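Local coordinates for aminotransferase (Neisseria meningitidis Z2491, PDB 3JTX) that transfers amino groups between amino acids and 2-oxo acids, using covalently bound pyridoxal phosphate, as a class I/II aminotransferase, at the calcium ion site and the interface of chains B and A. Coordinates in Å, arbitrary orientation; residue numbers count along the deposited sequence, not the author numbering. Chains: chain A/B, aminotransferase.

Contact 1: the calcium ion site. Residues chain A 105, 109-110, 112-113, 136, 140. With CA (calcium ion), chain C.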
loop_
_atom_site.group_PDB
_atom_site.type_symbol
_atom_site.label_atom_id
_atom_site.label_comp_id
_atom_site.label_asym_id
_atom_site.label_seq_id
_atom_site.Cartn_x
_atom_site.Cartn_y
_atom_site.Cartn_z
ATOM N N PHE A 105 4.583 -3.676 -7.998
ATOM C CA PHE A 105 3.500 -3.037 -8.740
ATOM C C PHE A 105 3.730 -1.544 -8.889
ATOM O O PHE A 105 3.645 -1.004 -10.000
ATOM C CB PHE A 105 2.156 -3.253 -8.043
ATOM C CG PHE A 105 1.011 -2.695 -8.798
ATOM C CD1 PHE A 105 0.407 -3.432 -9.816
ATOM C CD2 PHE A 105 0.529 -1.421 -8.514
ATOM C CE1 PHE A 105 -0.646 -2.892 -10.539
ATOM C CE2 PHE A 105 -0.513 -0.889 -9.235
ATOM C CZ PHE A 105 -1.114 -1.637 -10.243
ATOM N N GLN A 109 4.521 0.953 -12.226
ATOM C CA GLN A 109 3.676 2.106 -12.586
ATOM C C GLN A 109 4.549 3.331 -12.870
ATOM O O GLN A 109 4.259 4.075 -13.791
ATOM C CB GLN A 109 2.636 2.458 -11.509
ATOM C CG GLN A 109 1.674 1.330 -11.114
ATOM C CD GLN A 109 1.213 0.515 -12.303
ATOM O OE1 GLN A 109 0.421 1.005 -13.128
ATOM N NE2 GLN A 109 1.729 -0.721 -12.428
ATOM N N THR A 110 5.615 3.532 -12.106
ATOM C CA THR A 110 6.477 4.709 -12.322
ATOM C C THR A 110 7.353 4.574 -13.580
ATOM O O THR A 110 7.706 5.573 -14.191
ATOM C CB THR A 110 7.370 5.007 -11.110
ATOM O OG1 THR A 110 8.422 4.042 -11.020
ATOM C CG2 THR A 110 6.538 5.009 -9.790
ATOM N N LEU A 112 6.508 2.851 -16.421
ATOM C CA LEU A 112 5.704 2.856 -17.647
ATOM C C LEU A 112 4.911 4.142 -17.744
ATOM O O LEU A 112 4.078 4.413 -16.887
ATOM C CB LEU A 112 4.751 1.671 -17.673
ATOM C CG LEU A 112 5.417 0.303 -17.765
ATOM C CD1 LEU A 112 4.362 -0.787 -17.593
ATOM C CD2 LEU A 112 6.163 0.169 -19.116
ATOM N N ASN A 113 5.164 4.918 -18.791
ATOM C CA ASN A 113 4.516 6.215 -18.994
ATOM C C ASN A 113 4.211 6.414 -20.474
ATOM O O ASN A 113 4.811 7.270 -21.131
ATOM C CB ASN A 113 5.412 7.346 -18.465
ATOM C CG ASN A 113 5.748 7.176 -16.984
ATOM O OD1 ASN A 113 4.859 6.945 -16.154
ATOM N ND2 ASN A 113 7.029 7.261 -16.653
ATOM N N ALA A 136 0.904 -5.961 -13.290
ATOM C CA ALA A 136 1.500 -4.654 -13.081
ATOM C C ALA A 136 1.787 -4.007 -14.432
ATOM O O ALA A 136 1.546 -2.803 -14.619
ATOM C CB ALA A 136 2.785 -4.779 -12.262
ATOM N N GLY A 140 -0.204 -0.733 -15.917
ATOM C CA GLY A 140 0.640 0.433 -16.161
ATOM C C GLY A 140 0.661 0.921 -17.596
ATOM O O GLY A 140 1.348 1.890 -17.899
HETATM CA CA CA C . 2.914 5.466 -15.161
HETATM O O HOH W 1 3.543 7.028 -13.626
HETATM O O HOH W 2 1.061 5.429 -13.638
HETATM O O HOH W 3 1.663 3.782 -15.942
#

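Contact 2: the interface of chains B and A. Residues chain B 39-40, 42, 44, 244, 248-251, 253; chain A 59-63.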
loop_
_atom_site.group_PDB
_atom_site.type_symbol
_atom_site.label_atom_id
_atom_site.label_comp_id
_atom_site.label_asym_id
_atom_site.label_seq_id
_atom_site.Cartn_x
_atom_site.Cartn_y
_atom_site.Cartn_z
ATOM N N GLU B 39 -1.790 16.187 12.651
ATOM C CA GLU B 39 -1.613 14.814 13.114
ATOM C C GLU B 39 -1.868 14.790 14.607
ATOM O O GLU B 39 -1.484 15.734 15.305
ATOM C CB GLU B 39 -0.197 14.301 12.797
ATOM C CG GLU B 39 0.138 14.361 11.291
ATOM C CD GLU B 39 1.561 13.925 10.926
ATOM O OE1 GLU B 39 2.339 13.578 11.841
ATOM O OE2 GLU B 39 1.872 13.929 9.699
ATOM N N PRO B 40 -2.551 13.734 15.108
ATOM C CA PRO B 40 -2.894 13.662 16.523
ATOM C C PRO B 40 -1.687 13.362 17.400
ATOM O O PRO B 40 -0.660 12.884 16.901
ATOM C CB PRO B 40 -3.906 12.511 16.588
ATOM C CG PRO B 40 -3.566 11.642 15.417
ATOM C CD PRO B 40 -3.065 12.574 14.353
ATOM N N HIS B 42 -2.549 12.200 20.896
ATOM C CA HIS B 42 -3.092 11.455 22.017
ATOM C C HIS B 42 -2.647 9.998 21.889
ATOM O O HIS B 42 -2.435 9.510 20.781
ATOM C CB HIS B 42 -4.622 11.529 22.060
ATOM C CG HIS B 42 -5.159 12.923 22.181
ATOM N ND1 HIS B 42 -6.440 13.262 21.805
ATOM C CD2 HIS B 42 -4.583 14.066 22.628
ATOM C CE1 HIS B 42 -6.632 14.553 22.018
ATOM N NE2 HIS B 42 -5.522 15.065 22.518
ATOM N N THR B 44 -2.389 5.784 21.967
ATOM C CA THR B 44 -3.141 4.629 21.485
ATOM C C THR B 44 -3.833 3.915 22.639
ATOM O O THR B 44 -3.215 3.672 23.666
ATOM C CB THR B 44 -2.190 3.658 20.762
ATOM O OG1 THR B 44 -1.598 4.339 19.642
ATOM C CG2 THR B 44 -2.931 2.411 20.275
ATOM N N SER B 244 -7.161 6.648 12.018
ATOM C CA SER B 244 -6.017 7.454 12.440
ATOM C C SER B 244 -6.384 8.562 13.452
ATOM O O SER B 244 -5.770 8.677 14.521
ATOM C CB SER B 244 -5.328 8.053 11.206
ATOM O OG SER B 244 -4.869 7.010 10.361
ATOM N N ASN B 248 -6.563 7.376 17.413
ATOM C CA ASN B 248 -5.154 7.655 17.735
ATOM C C ASN B 248 -4.212 6.521 17.344
ATOM O O ASN B 248 -3.271 6.198 18.070
ATOM C CB ASN B 248 -5.014 7.974 19.225
ATOM C CG ASN B 248 -5.832 9.173 19.623
ATOM O OD1 ASN B 248 -5.717 10.225 19.010
ATOM N ND2 ASN B 248 -6.646 9.029 20.662
ATOM N N VAL B 249 -4.474 5.928 16.177
ATOM C CA VAL B 249 -3.606 4.899 15.632
ATOM C C VAL B 249 -3.249 5.216 14.173
ATOM O O VAL B 249 -3.435 4.390 13.274
ATOM C CB VAL B 249 -4.219 3.484 15.803
ATOM C CG1 VAL B 249 -4.233 3.088 17.295
ATOM C CG2 VAL B 249 -5.613 3.404 15.214
ATOM N N PRO B 250 -2.705 6.423 13.927
ATOM C CA PRO B 250 -2.247 6.691 12.558
ATOM C C PRO B 250 -1.197 5.683 12.095
ATOM O O PRO B 250 -1.136 5.375 10.914
ATOM C CB PRO B 250 -1.631 8.097 12.654
ATOM C CG PRO B 250 -1.237 8.255 14.110
ATOM C CD PRO B 250 -2.325 7.505 14.864
ATOM N N GLY B 251 -0.388 5.165 13.016
ATOM C CA GLY B 251 0.599 4.137 12.683
ATOM C C GLY B 251 0.034 2.756 12.342
ATOM O O GLY B 251 0.739 1.924 11.789
ATOM N N ARG B 253 -2.275 2.167 10.144
ATOM C CA ARG B 253 -2.528 2.206 8.701
ATOM C C ARG B 253 -3.767 1.371 8.416
ATOM O O ARG B 253 -3.670 0.324 7.767
ATOM C CB ARG B 253 -1.321 1.714 7.861
ATOM C CG ARG B 253 0.027 2.309 8.222
ATOM C CD ARG B 253 0.015 3.848 8.331
ATOM N NE ARG B 253 -0.527 4.485 7.134
ATOM C CZ ARG B 253 -1.464 5.436 7.094
ATOM N NH1 ARG B 253 -2.010 5.954 8.191
ATOM N NH2 ARG B 253 -1.852 5.906 5.914
ATOM N N LEU A 59 2.146 3.089 17.685
ATOM C CA LEU A 59 0.996 3.264 16.787
ATOM C C LEU A 59 0.438 4.701 16.801
ATOM O O LEU A 59 -0.290 5.097 15.892
ATOM C CB LEU A 59 -0.121 2.268 17.130
ATOM C CG LEU A 59 0.113 0.782 16.837
ATOM C CD1 LEU A 59 -1.171 0.039 17.204
ATOM C CD2 LEU A 59 0.472 0.520 15.374
ATOM N N GLU A 60 0.762 5.485 17.820
ATOM C CA GLU A 60 0.273 6.860 17.905
ATOM C C GLU A 60 0.928 7.832 16.920
ATOM O O GLU A 60 0.457 8.958 16.811
ATOM C CB GLU A 60 0.468 7.417 19.315
ATOM C CG GLU A 60 1.919 7.694 19.688
ATOM C CD GLU A 60 2.015 8.469 20.982
ATOM O OE1 GLU A 60 1.405 8.052 21.975
ATOM O OE2 GLU A 60 2.665 9.527 20.997
ATOM N N LYS A 61 2.012 7.400 16.262
ATOM C CA LYS A 61 2.824 8.233 15.353
ATOM C C LYS A 61 2.649 7.845 13.884
ATOM O O LYS A 61 2.645 6.666 13.558
ATOM C CB LYS A 61 4.320 8.074 15.689
ATOM C CG LYS A 61 4.735 8.547 17.084
ATOM C CD LYS A 61 6.266 8.423 17.318
ATOM C CE LYS A 61 6.655 7.058 17.898
ATOM N NZ LYS A 61 8.134 6.780 17.820
ATOM N N TYR A 62 2.560 8.840 12.994
ATOM C CA TYR A 62 2.656 8.588 11.555
ATOM C C TYR A 62 4.114 8.257 11.232
ATOM O O TYR A 62 5.002 8.998 11.623
ATOM C CB TYR A 62 2.282 9.830 10.727
ATOM C CG TYR A 62 0.807 9.951 10.411
ATOM C CD1 TYR A 62 0.239 9.177 9.396
ATOM C CD2 TYR A 62 -0.017 10.839 11.114
ATOM C CE1 TYR A 62 -1.124 9.283 9.085
ATOM C CE2 TYR A 62 -1.384 10.947 10.819
ATOM C CZ TYR A 62 -1.924 10.170 9.799
ATOM O OH TYR A 62 -3.261 10.270 9.503
ATOM N N PRO A 63 4.361 7.170 10.500
ATOM C CA PRO A 63 5.715 6.849 10.057
ATOM C C PRO A 63 6.089 7.607 8.790
ATOM O O PRO A 63 5.224 7.877 7.954
ATOM C CB PRO A 63 5.615 5.372 9.731
ATOM C CG PRO A 63 4.216 5.189 9.282
ATOM C CD PRO A 63 3.386 6.166 10.051
HETATM O O HOH W 4 0.522 5.585 22.313
HETATM O O HOH W 5 2.469 11.733 13.972
HETATM O O HOH W 6 0.378 11.244 15.310
#

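Contact 1: the calcium ion site
The calcium ion sits at the C-terminal end of helix 100-111, where the chain turns into the loop after it. The ion is poorly ordered, so the assignment carries some caution.

Backbone carbonyls and a side-chain amide bind the ion. A:Leu112 O lies 2.3 Å from the calcium, and A:Gln109 O lies 2.4 Å from it. The side-chain amide oxygen A:Asn113 OD1 binds at the longer distance of 2.6 Å from the calcium. Waters 1, 2 and 3 also bind, giving a distorted six-coordinate shell as modelled; weaker ligands may be unseen. Water 3 also bridges the metal to A:Gly140 O, 2.7 Å from that water's oxygen.

Hydrogen bonds fix the ligands. In A:Asn113, CG lies beside the backbone N (chi1 -58°), anti to the carbonyl carbon. With chi2 at -49°, OD1 faces the metal and ND2 the helix end, where ND2 donates to A:Thr110 O at 3.1 Å. That donor lies above the carbonyl plane, and the bond is bent.

The side chain of A:Gln109 turns away from the metal. Its NE2 gives two hydrogen bonds close to its amide plane, to A:Phe105 O and, at 3.0 Å, to A:Ala136 O of helix 131-139. The two carbonyls fix the rotation of the amide.

Packing supports this amide. A:Gln109 NE2 lies over the centre of one face of the A:Phe105 ring, 3.6 Å above its plane.

The calcium may come from crystallisation. It probably steadies the helix end and the following turn; nothing here suggests a catalytic role.

Contact 2: the interface of chains B and A
The A:Tyr62 ring is the main flat group. B:Pro250 CB sits over the centre of one face as a CH-pi contact, 3.4 Å from the ring centroid. B:Glu39 crosses obliquely on the opposite side of the ring plane, off towards the CD2 edge, where its CD comes within 3.5 Å of A:Tyr62 CD2. Its carboxylate and the ring are turned 47° apart. The chain of B:Glu39 is extended beyond CG, so CG and CD both touch this edge. B:Arg253 lies on the proline's side, its NH1 3.6 Å from A:Tyr62 CE1. The arginine crosses the tyrosine at about a right angle, its guanidinium plane 51° from the ring. At the tip, A:Tyr62 OH meets B:Ser244 CB.

The B:Arg253 guanidinium has B:Pro250 C at its edge, in plane. NH1 gives a nearly straight hydrogen bond to B:Pro250 O, 2.9 Å long and in the carbonyl plane. The arginine chain bends at chi2 and chi3 to reach it. This bond within chain B probably steadies both B:Pro250 and the guanidinium against the ring.

Backbone contacts extend the joint. B:Gly251 N donates to A:Leu59 O at 2.9 Å, from above the carbonyl plane. A:Glu60 N makes a close polar contact with B:Thr44 OG1 at 3.2 Å, but its N-H does not point at the hydroxyl. That hydroxyl donates to B:Asn248 O within chain B, in the carbonyl plane. This fixes its rotation and sets it beside A:Glu60 N.

Waters bridge the two chains. Water 4 joins B:Thr44 N to A:Glu60 OE1. Waters 5 and 6, themselves paired, connect B:Glu39 OE1 and B:Pro40 O with A:Tyr62 N and A:Glu60 O.

The patch joins 3-10 helix 56-60 and its following loop in chain A to 3-10 helix 250-252 and loops of chain B. B:Ser244 directly precedes the cofactor lysine. A:Tyr62 and B:Arg253 fit family positions that typically bind the cofactor phosphate, so A:Tyr62 is probably contributed to chain B's active site.

Contact 1 and contact 2 share no residues, and the centres of their C-alpha atoms are about 30 Å apart. Contact 1 lies within one chain, at the end of helix 100-111 and near helix 131-139. Contact 2 joins two chains through 3-10 helices and loops beside the cofactor lysine. Both sites repeat in the other chain; the twin of contact 2 has the chains exchanged. Class I/II aminotransferases commonly work as dimers, so contact 2 is probably part of the functional assembly. Contact 1 appears to be a local structural feature, and no direct coupling between the two is evident.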